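PDB 4YMU: ABC-type amino acid transport system, permease component from Caldanaerobacter subterraneus subsp. tengcongensis MB4, which probably forms the membrane-spanning permease part of an ABC-type transporter that carries amino acids across the cell membrane, and binds arginine. Local coordinates for residues Y11-F15 with Q174-I178; Y58-R63 with I97-Y102; Q70-Y75 with A90-A94. All coordinates share one frame; numbering follows the deposited sequence.

How the contacts relate
The three contacts show how the chemistry of helix packing changes with position in one membrane protein. All are partly buried, but contact 1 is peripheral, its centre about 24 Å from that of the chain, against about 11 Å for contact 2 and about 13 Å for contact 3. Contacts 2 and 3 share helix 87-112 and touch where Gln70 packs against Ile62 and Asn98; contact 3 is nested within the loop that contact 2 closes, and both reach the second subunit. Contact 1, its centre about 32 Å from that of contact 2, is aliphatic and aromatic. Contact 2 adds hydroxyls and a bound arginine, whereas contact 3 relies on small residues.

Contact 1 (Y11-F15 with Q174-I178); sequences YTPLF and QADII
Ile178 divides its branches between two aromatic rings through its torsions: CG2 lies anti to the backbone N and CG1 anti to the carbonyl carbon (chi1 -66°), which sends CG2 to Tyr11; the second torsion, near anti, then carries CD1 on to Phe15. CG2 stands over one face of the Tyr11 ring, 4.1 Å from its centroid and 16° from the normal. CD1 is carried over a face of the Phe15 ring, a second CH-pi contact, at 4.0 Å from that centroid; its nearest ring atom is CZ of Phe15, at 3.5 Å. Phe15 and Ile178 meet at about a right angle, whereas Tyr11 and Ile178 run past each other in opposite senses. Leu14, one turn after Tyr11, adds aliphatic contacts: its CD1 rests on CG2 of Ile177 at 3.7 Å and approaches CG1 of Ile178. Gln174, bent at its second torsion, lays its amide against the Leu14 backbone. Its OE1 is 3.3 Å from the carbonyl O of Leu14, but both atoms are acceptors and do not bond. The NE2 of Gln174 is instead given to the carbonyl of Asp170, which helps fix the amide's orientation. Met8 of helix 6-9 touches both Phe15 and Ile178, and Ile191 and Ile192 of helix 186-214 also pack on Phe15. The start of helix 12-44 is thus joined to helix 174-182 by methyl groups on ring faces and by aliphatic contact; the attraction is dispersive, and the nearby amide takes its polar bond within its own part of the chain.

Contact 2 (Y58-R63 with I97-Y102); sequences YIEVIR and INSSAY. With ARG (arginine), chain I.
Helices 58-63 and 97-102 cross at -120° with their axes 8.6 Å apart at closest, and the CA atoms of Ile59 and Ala101 come within 4.7 Å, consistent with the small alanine side chain. Ala101 is a knob in a hole formed by Tyr58, Ile59, Ile62 and Arg63. Beside it, CD1 of Ile62 meets CG2 of Ile97 at 3.4 Å, the two side chains crossing at about a right angle, while CG2 of Ile62 reaches the backbone of Asn98. The Tyr58 hydroxyl donates to Ser100 OG at 2.4 Å, a length so short that its exact value is doubtful. Ser100 OG sits between its backbone N and carbonyl carbon (chi1 81°), from where it donates in turn to a lone pair of Ile97 O at 2.5 Å. Arg63 lays CG over the centre of one Tyr102 face, 3.8 Å from the centroid, and turns an edge of its guanidinium toward CD1, the two planes 85° apart. NE of the bound arginine lies over the opposite face of this ring and also donates to Asn98 OD1 at 2.8 Å, with NH1 donating to the same oxygen at 3.0 Å. An alanine in place of Tyr102 would remove the ring between the two arginines and would probably leave the ligand guanidinium without its flat wall and Arg63 CG without its seat. Arg63 O is bonded by Lys158 of the second subunit, which also binds the ligand. These residues form one wall of the arginine pocket of this transporter permease fold, completed by residues such as Leu67, Glu152 and Glu159.

Contact 3 (Q70-Y75 with A90-A94); sequences QLLLIY and AGVSA
Aliphatic contacts dominate between Leu71 or Ile74 and the small residues of helix 87-112. CD2 of Leu71 settles on CB of Ala94 at 3.7 Å and on CA of Gly91 at 3.9 Å, also nearing the carbonyl of Ala90. From the next turn Ile74 sends CD1 alongside the same helix, 3.9 Å from CB of Ser93 and 3.8 Å from the backbone N of Ala94; its CG1 is anti to the carbonyl carbon (chi1 -62°) and the chain continues extended, which takes the methyl to Ser93 and Ala94. Ala90 and Ala94, four residues apart, make a small-xxx-small pattern, and the segments 70-75 and 90-94 cross there at 129°, their axes 9.0 Å apart at closest and the CA atoms of Leu71 and Ala94 separated by 5.3 Å. The aromatic contribution comes from Tyr75, whose CD2 approaches CB of Ala90 at 3.9 Å. Polar groups play little part across this interface: Ser93 turns its hydroxyl back to the carbonyl of Thr89, one turn earlier in its own helix, and presents its CB to Ile74. Beyond the pair, Ile166 touches both Leu71 and Tyr75, while Tyr189 of the second subunit packs on Leu72 and Leu73.

Contact 1 (Y11-F15 with Q174-I178)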
loop_
_atom_site.group_PDB
_atom_site.type_symbol
_atom_site.label_atom_id
_atom_site.label_comp_id
_atom_site.label_asym_id
_atom_site.label_seq_id
_atom_site.Cartn_x
_atom_site.Cartn_y
_atom_site.Cartn_z
ATOM N N TYR C 11 -27.218 40.198 -7.830
ATOM C CA TYR C 11 -27.070 39.162 -8.847
ATOM C C TYR C 11 -27.125 37.749 -8.263
ATOM O O TYR C 11 -26.990 36.755 -8.991
ATOM C CB TYR C 11 -25.783 39.379 -9.639
ATOM C CG TYR C 11 -25.815 40.681 -10.392
ATOM C CD1 TYR C 11 -26.630 40.836 -11.505
ATOM C CD2 TYR C 11 -25.046 41.757 -9.983
ATOM C CE1 TYR C 11 -26.679 42.025 -12.192
ATOM C CE2 TYR C 11 -25.083 42.948 -10.663
ATOM C CZ TYR C 11 -25.900 43.078 -11.771
ATOM O OH TYR C 11 -25.940 44.267 -12.454
ATOM N N THR C 12 -27.354 37.672 -6.954
ATOM C CA THR C 12 -27.520 36.394 -6.265
ATOM C C THR C 12 -28.381 35.374 -7.030
ATOM O O THR C 12 -27.981 34.214 -7.135
ATOM C CB THR C 12 -28.032 36.588 -4.822
ATOM O OG1 THR C 12 -26.994 37.177 -4.028
ATOM C CG2 THR C 12 -28.486 35.266 -4.212
ATOM N N PRO C 13 -29.548 35.790 -7.573
ATOM C CA PRO C 13 -30.341 34.797 -8.313
ATOM C C PRO C 13 -29.597 34.201 -9.501
ATOM O O PRO C 13 -29.892 33.071 -9.899
ATOM C CB PRO C 13 -31.541 35.606 -8.815
ATOM C CG PRO C 13 -31.682 36.692 -7.837
ATOM C CD PRO C 13 -30.283 37.060 -7.437
ATOM N N LEU C 14 -28.661 34.955 -10.069
ATOM C CA LEU C 14 -27.875 34.435 -11.179
ATOM C C LEU C 14 -26.848 33.419 -10.685
ATOM O O LEU C 14 -26.684 32.351 -11.276
ATOM C CB LEU C 14 -27.205 35.566 -11.964
ATOM C CG LEU C 14 -28.128 36.338 -12.917
ATOM C CD1 LEU C 14 -27.340 37.379 -13.696
ATOM C CD2 LEU C 14 -28.835 35.383 -13.873
ATOM N N PHE C 15 -26.178 33.749 -9.588
ATOM C CA PHE C 15 -25.217 32.839 -8.973
ATOM C C PHE C 15 -25.867 31.523 -8.565
ATOM O O PHE C 15 -25.392 30.451 -8.931
ATOM C CB PHE C 15 -24.588 33.497 -7.758
ATOM C CG PHE C 15 -23.590 34.557 -8.095
ATOM C CD1 PHE C 15 -22.391 34.224 -8.711
ATOM C CD2 PHE C 15 -23.825 35.880 -7.764
ATOM C CE1 PHE C 15 -21.449 35.197 -9.013
ATOM C CE2 PHE C 15 -22.882 36.853 -8.050
ATOM C CZ PHE C 15 -21.693 36.509 -8.679
ATOM N N GLN C 174 -21.944 32.762 -15.523
ATOM C CA GLN C 174 -22.550 33.913 -14.864
ATOM C C GLN C 174 -21.655 35.144 -14.891
ATOM O O GLN C 174 -22.135 36.248 -15.128
ATOM C CB GLN C 174 -22.941 33.588 -13.420
ATOM C CG GLN C 174 -23.903 32.425 -13.294
ATOM C CD GLN C 174 -25.078 32.514 -14.256
ATOM O OE1 GLN C 174 -25.845 33.481 -14.246
ATOM N NE2 GLN C 174 -25.227 31.491 -15.091
ATOM N N ALA C 175 -20.355 34.961 -14.685
ATOM C CA ALA C 175 -19.450 36.112 -14.656
ATOM C C ALA C 175 -19.479 36.937 -15.955
ATOM O O ALA C 175 -19.263 38.155 -15.937
ATOM C CB ALA C 175 -18.056 35.679 -14.354
ATOM N N ASP C 176 -19.721 36.270 -17.080
ATOM C CA ASP C 176 -19.889 36.994 -18.327
ATOM C C ASP C 176 -21.170 37.805 -18.224
ATOM O O ASP C 176 -21.133 39.043 -18.303
ATOM C CB ASP C 176 -19.906 36.067 -19.545
ATOM C CG ASP C 176 -18.513 35.539 -19.904
ATOM O OD1 ASP C 176 -17.497 36.257 -19.696
ATOM O OD2 ASP C 176 -18.442 34.407 -20.432
ATOM N N ILE C 177 -22.281 37.109 -17.992
ATOM C CA ILE C 177 -23.590 37.737 -17.887
ATOM C C ILE C 177 -23.537 38.996 -17.015
ATOM O O ILE C 177 -23.787 40.113 -17.494
ATOM C CB ILE C 177 -24.605 36.730 -17.341
ATOM C CG1 ILE C 177 -24.748 35.566 -18.326
ATOM C CG2 ILE C 177 -25.944 37.388 -17.071
ATOM C CD1 ILE C 177 -25.778 34.519 -17.929
ATOM N N ILE C 178 -23.141 38.817 -15.761
ATOM C CA ILE C 178 -23.026 39.912 -14.805
ATOM C C ILE C 178 -22.148 41.053 -15.310
ATOM O O ILE C 178 -22.530 42.226 -15.191
ATOM C CB ILE C 178 -22.498 39.399 -13.444
ATOM C CG1 ILE C 178 -23.524 38.461 -12.808
ATOM C CG2 ILE C 178 -22.203 40.544 -12.499
ATOM C CD1 ILE C 178 -22.943 37.538 -11.779
#

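Contact 2 (Y58-R63 with I97-Y102)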
loop_
_atom_site.group_PDB
_atom_site.type_symbol
_atom_site.label_atom_id
_atom_site.label_comp_id
_atom_site.label_asym_id
_atom_site.label_seq_id
_atom_site.Cartn_x
_atom_site.Cartn_y
_atom_site.Cartn_z
ATOM N N TYR C 58 -10.961 2.780 -26.348
ATOM C CA TYR C 58 -11.882 3.805 -25.869
ATOM C C TYR C 58 -11.332 4.487 -24.625
ATOM O O TYR C 58 -11.114 5.709 -24.614
ATOM C CB TYR C 58 -13.229 3.153 -25.559
ATOM C CG TYR C 58 -14.292 4.062 -24.980
ATOM C CD1 TYR C 58 -15.244 4.663 -25.792
ATOM C CD2 TYR C 58 -14.377 4.278 -23.615
ATOM C CE1 TYR C 58 -16.237 5.473 -25.253
ATOM C CE2 TYR C 58 -15.361 5.083 -23.072
ATOM C CZ TYR C 58 -16.287 5.677 -23.891
ATOM O OH TYR C 58 -17.260 6.477 -23.341
ATOM N N ILE C 59 -11.110 3.680 -23.584
ATOM C CA ILE C 59 -10.586 4.153 -22.299
ATOM C C ILE C 59 -9.290 4.949 -22.441
ATOM O O ILE C 59 -9.182 6.088 -21.964
ATOM C CB ILE C 59 -10.358 2.967 -21.350
ATOM C CG1 ILE C 59 -11.703 2.326 -21.002
ATOM C CG2 ILE C 59 -9.624 3.411 -20.087
ATOM C CD1 ILE C 59 -11.587 1.031 -20.267
ATOM N N GLU C 60 -8.325 4.347 -23.123
ATOM C CA GLU C 60 -7.004 4.931 -23.294
ATOM C C GLU C 60 -7.085 6.274 -24.009
ATOM O O GLU C 60 -6.534 7.279 -23.550
ATOM C CB GLU C 60 -6.149 3.954 -24.106
ATOM C CG GLU C 60 -4.646 4.130 -23.987
ATOM C CD GLU C 60 -3.881 2.901 -24.461
ATOM O OE1 GLU C 60 -4.473 2.075 -25.196
ATOM O OE2 GLU C 60 -2.686 2.766 -24.108
ATOM N N VAL C 61 -7.825 6.293 -25.114
ATOM C CA VAL C 61 -7.943 7.485 -25.944
ATOM C C VAL C 61 -8.628 8.598 -25.177
ATOM O O VAL C 61 -8.159 9.728 -25.181
ATOM C CB VAL C 61 -8.661 7.199 -27.277
ATOM C CG1 VAL C 61 -9.133 8.493 -27.908
ATOM C CG2 VAL C 61 -7.725 6.457 -28.221
ATOM N N ILE C 62 -9.737 8.280 -24.519
ATOM C CA ILE C 62 -10.470 9.296 -23.771
ATOM C C ILE C 62 -9.700 9.871 -22.575
ATOM O O ILE C 62 -9.717 11.084 -22.341
ATOM C CB ILE C 62 -11.840 8.779 -23.364
ATOM C CG1 ILE C 62 -12.668 8.573 -24.625
ATOM C CG2 ILE C 62 -12.535 9.765 -22.448
ATOM C CD1 ILE C 62 -13.938 7.929 -24.358
ATOM N N ARG C 63 -9.001 9.018 -21.832
ATOM C CA ARG C 63 -8.256 9.511 -20.689
ATOM C C ARG C 63 -6.977 10.203 -21.137
ATOM O O ARG C 63 -6.471 11.101 -20.448
ATOM C CB ARG C 63 -7.935 8.362 -19.728
ATOM C CG ARG C 63 -9.165 7.687 -19.137
ATOM C CD ARG C 63 -8.781 6.555 -18.202
ATOM N NE ARG C 63 -8.036 7.021 -17.041
ATOM C CZ ARG C 63 -6.854 6.531 -16.685
ATOM N NH1 ARG C 63 -6.302 5.570 -17.418
ATOM N NH2 ARG C 63 -6.220 7.010 -15.615
ATOM N N ILE C 97 -19.066 10.919 -21.345
ATOM C CA ILE C 97 -18.116 10.048 -22.040
ATOM C C ILE C 97 -16.764 10.039 -21.309
ATOM O O ILE C 97 -16.215 8.962 -20.969
ATOM C CB ILE C 97 -17.972 10.447 -23.528
ATOM C CG1 ILE C 97 -19.126 9.864 -24.358
ATOM C CG2 ILE C 97 -16.652 9.999 -24.101
ATOM C CD1 ILE C 97 -19.372 10.631 -25.677
ATOM N N ASN C 98 -16.243 11.237 -21.053
ATOM C CA ASN C 98 -14.984 11.391 -20.324
ATOM C C ASN C 98 -15.019 10.585 -19.004
ATOM O O ASN C 98 -14.163 9.705 -18.729
ATOM C CB ASN C 98 -14.753 12.886 -20.076
ATOM C CG ASN C 98 -13.419 13.183 -19.414
ATOM O OD1 ASN C 98 -13.364 13.473 -18.219
ATOM N ND2 ASN C 98 -12.338 13.121 -20.185
ATOM N N SER C 99 -16.068 10.853 -18.234
ATOM C CA SER C 99 -16.307 10.181 -16.983
ATOM C C SER C 99 -16.437 8.687 -17.199
ATOM O O SER C 99 -16.046 7.922 -16.341
ATOM C CB SER C 99 -17.562 10.711 -16.293
ATOM O OG SER C 99 -17.728 10.086 -15.027
ATOM N N SER C 100 -16.994 8.264 -18.329
ATOM C CA SER C 100 -17.177 6.831 -18.547
ATOM C C SER C 100 -15.811 6.162 -18.582
ATOM O O SER C 100 -15.611 5.094 -17.988
ATOM C CB SER C 100 -17.932 6.534 -19.842
ATOM O OG SER C 100 -17.062 6.595 -20.957
ATOM N N ALA C 101 -14.863 6.790 -19.269
ATOM C CA ALA C 101 -13.528 6.206 -19.305
ATOM C C ALA C 101 -12.919 6.120 -17.892
ATOM O O ALA C 101 -12.451 5.034 -17.435
ATOM C CB ALA C 101 -12.630 6.986 -20.230
ATOM N N TYR C 102 -12.919 7.254 -17.192
ATOM C CA TYR C 102 -12.296 7.254 -15.863
ATOM C C TYR C 102 -12.974 6.263 -14.900
ATOM O O TYR C 102 -12.304 5.599 -14.104
ATOM C CB TYR C 102 -12.227 8.669 -15.284
ATOM C CG TYR C 102 -11.220 9.543 -16.005
ATOM C CD1 TYR C 102 -9.895 9.601 -15.589
ATOM C CD2 TYR C 102 -11.594 10.300 -17.120
ATOM C CE1 TYR C 102 -8.968 10.399 -16.251
ATOM C CE2 TYR C 102 -10.678 11.101 -17.789
ATOM C CZ TYR C 102 -9.367 11.153 -17.356
ATOM O OH TYR C 102 -8.448 11.946 -18.020
HETATM N N ARG I . -9.018 18.167 -17.091
HETATM C CA ARG I . -8.292 16.936 -17.407
HETATM C C ARG I . -8.494 16.508 -18.850
HETATM O O ARG I . -7.826 15.581 -19.326
HETATM C CB ARG I . -8.733 15.789 -16.502
HETATM C CG ARG I . -10.123 15.273 -16.762
HETATM C CD ARG I . -10.518 14.300 -15.663
HETATM N NE ARG I . -11.761 13.599 -15.956
HETATM C CZ ARG I . -12.423 12.857 -15.078
HETATM N NH1 ARG I . -13.549 12.254 -15.436
HETATM N NH2 ARG I . -11.962 12.727 -13.838
HETATM O OXT ARG I . -9.343 17.061 -19.549
#

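Contact 3 (Q70-Y75 with A90-A94)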
loop_
_atom_site.group_PDB
_atom_site.type_symbol
_atom_site.label_atom_id
_atom_site.label_comp_id
_atom_site.label_asym_id
_atom_site.label_seq_id
_atom_site.Cartn_x
_atom_site.Cartn_y
_atom_site.Cartn_z
ATOM N N GLN C 70 -12.742 17.120 -26.519
ATOM C CA GLN C 70 -13.909 16.251 -26.680
ATOM C C GLN C 70 -15.192 17.076 -26.746
ATOM O O GLN C 70 -16.082 16.797 -27.569
ATOM C CB GLN C 70 -13.984 15.236 -25.536
ATOM C CG GLN C 70 -12.840 14.226 -25.531
ATOM C CD GLN C 70 -12.607 13.544 -24.168
ATOM O OE1 GLN C 70 -11.478 13.190 -23.827
ATOM N NE2 GLN C 70 -13.672 13.367 -23.393
ATOM N N LEU C 71 -15.286 18.076 -25.868
ATOM C CA LEU C 71 -16.428 18.990 -25.842
ATOM C C LEU C 71 -16.617 19.631 -27.213
ATOM O O LEU C 71 -17.680 19.516 -27.827
ATOM C CB LEU C 71 -16.208 20.104 -24.818
ATOM C CG LEU C 71 -17.383 20.633 -23.978
ATOM C CD1 LEU C 71 -17.396 22.155 -23.941
ATOM C CD2 LEU C 71 -18.725 20.077 -24.407
ATOM N N LEU C 72 -15.573 20.312 -27.676
ATOM C CA LEU C 72 -15.610 21.021 -28.947
ATOM C C LEU C 72 -15.847 20.061 -30.115
ATOM O O LEU C 72 -16.616 20.369 -31.034
ATOM C CB LEU C 72 -14.300 21.779 -29.156
ATOM C CG LEU C 72 -13.923 22.722 -28.018
ATOM C CD1 LEU C 72 -12.681 23.495 -28.374
ATOM C CD2 LEU C 72 -15.065 23.648 -27.676
ATOM N N LEU C 73 -15.218 18.890 -30.054
ATOM C CA LEU C 73 -15.377 17.892 -31.103
ATOM C C LEU C 73 -16.844 17.560 -31.238
ATOM O O LEU C 73 -17.354 17.485 -32.350
ATOM C CB LEU C 73 -14.580 16.622 -30.813
ATOM C CG LEU C 73 -14.696 15.543 -31.896
ATOM C CD1 LEU C 73 -14.002 16.009 -33.146
ATOM C CD2 LEU C 73 -14.123 14.205 -31.445
ATOM N N ILE C 74 -17.541 17.405 -30.116
ATOM C CA ILE C 74 -18.966 17.156 -30.217
ATOM C C ILE C 74 -19.720 18.411 -30.696
ATOM O O ILE C 74 -20.570 18.332 -31.592
ATOM C CB ILE C 74 -19.585 16.659 -28.910
ATOM C CG1 ILE C 74 -18.967 15.320 -28.484
ATOM C CG2 ILE C 74 -21.103 16.522 -29.077
ATOM C CD1 ILE C 74 -19.578 14.755 -27.223
ATOM N N TYR C 75 -19.414 19.560 -30.099
ATOM C CA TYR C 75 -20.177 20.780 -30.356
ATOM C C TYR C 75 -19.888 21.404 -31.729
ATOM O O TYR C 75 -20.752 21.444 -32.591
ATOM C CB TYR C 75 -19.946 21.799 -29.237
ATOM C CG TYR C 75 -20.890 22.977 -29.276
ATOM C CD1 TYR C 75 -20.437 24.251 -29.607
ATOM C CD2 TYR C 75 -22.241 22.820 -28.970
ATOM C CE1 TYR C 75 -21.308 25.346 -29.631
ATOM C CE2 TYR C 75 -23.123 23.904 -29.003
ATOM C CZ TYR C 75 -22.645 25.163 -29.334
ATOM O OH TYR C 75 -23.500 26.237 -29.363
ATOM N N ALA C 90 -24.645 18.773 -25.418
ATOM C CA ALA C 90 -23.232 18.669 -25.772
ATOM C C ALA C 90 -22.375 18.440 -24.519
ATOM O O ALA C 90 -21.561 17.513 -24.479
ATOM C CB ALA C 90 -22.769 19.900 -26.516
ATOM N N GLY C 91 -22.573 19.285 -23.508
ATOM C CA GLY C 91 -21.840 19.198 -22.256
ATOM C C GLY C 91 -22.071 17.860 -21.578
ATOM O O GLY C 91 -21.116 17.162 -21.242
ATOM N N VAL C 92 -23.341 17.497 -21.409
ATOM C CA VAL C 92 -23.718 16.221 -20.816
ATOM C C VAL C 92 -23.051 15.051 -21.523
ATOM O O VAL C 92 -22.457 14.195 -20.877
ATOM C CB VAL C 92 -25.246 16.001 -20.859
ATOM C CG1 VAL C 92 -25.585 14.533 -20.630
ATOM C CG2 VAL C 92 -25.950 16.886 -19.846
ATOM N N SER C 93 -23.139 15.029 -22.850
ATOM C CA SER C 93 -22.527 13.964 -23.640
ATOM C C SER C 93 -21.027 13.849 -23.411
ATOM O O SER C 93 -20.498 12.754 -23.168
ATOM C CB SER C 93 -22.767 14.223 -25.124
ATOM O OG SER C 93 -24.144 14.103 -25.417
ATOM N N ALA C 94 -20.354 14.995 -23.502
ATOM C CA ALA C 94 -18.909 15.036 -23.438
ATOM C C ALA C 94 -18.435 14.582 -22.055
ATOM O O ALA C 94 -17.581 13.699 -21.937
ATOM C CB ALA C 94 -18.410 16.429 -23.763
#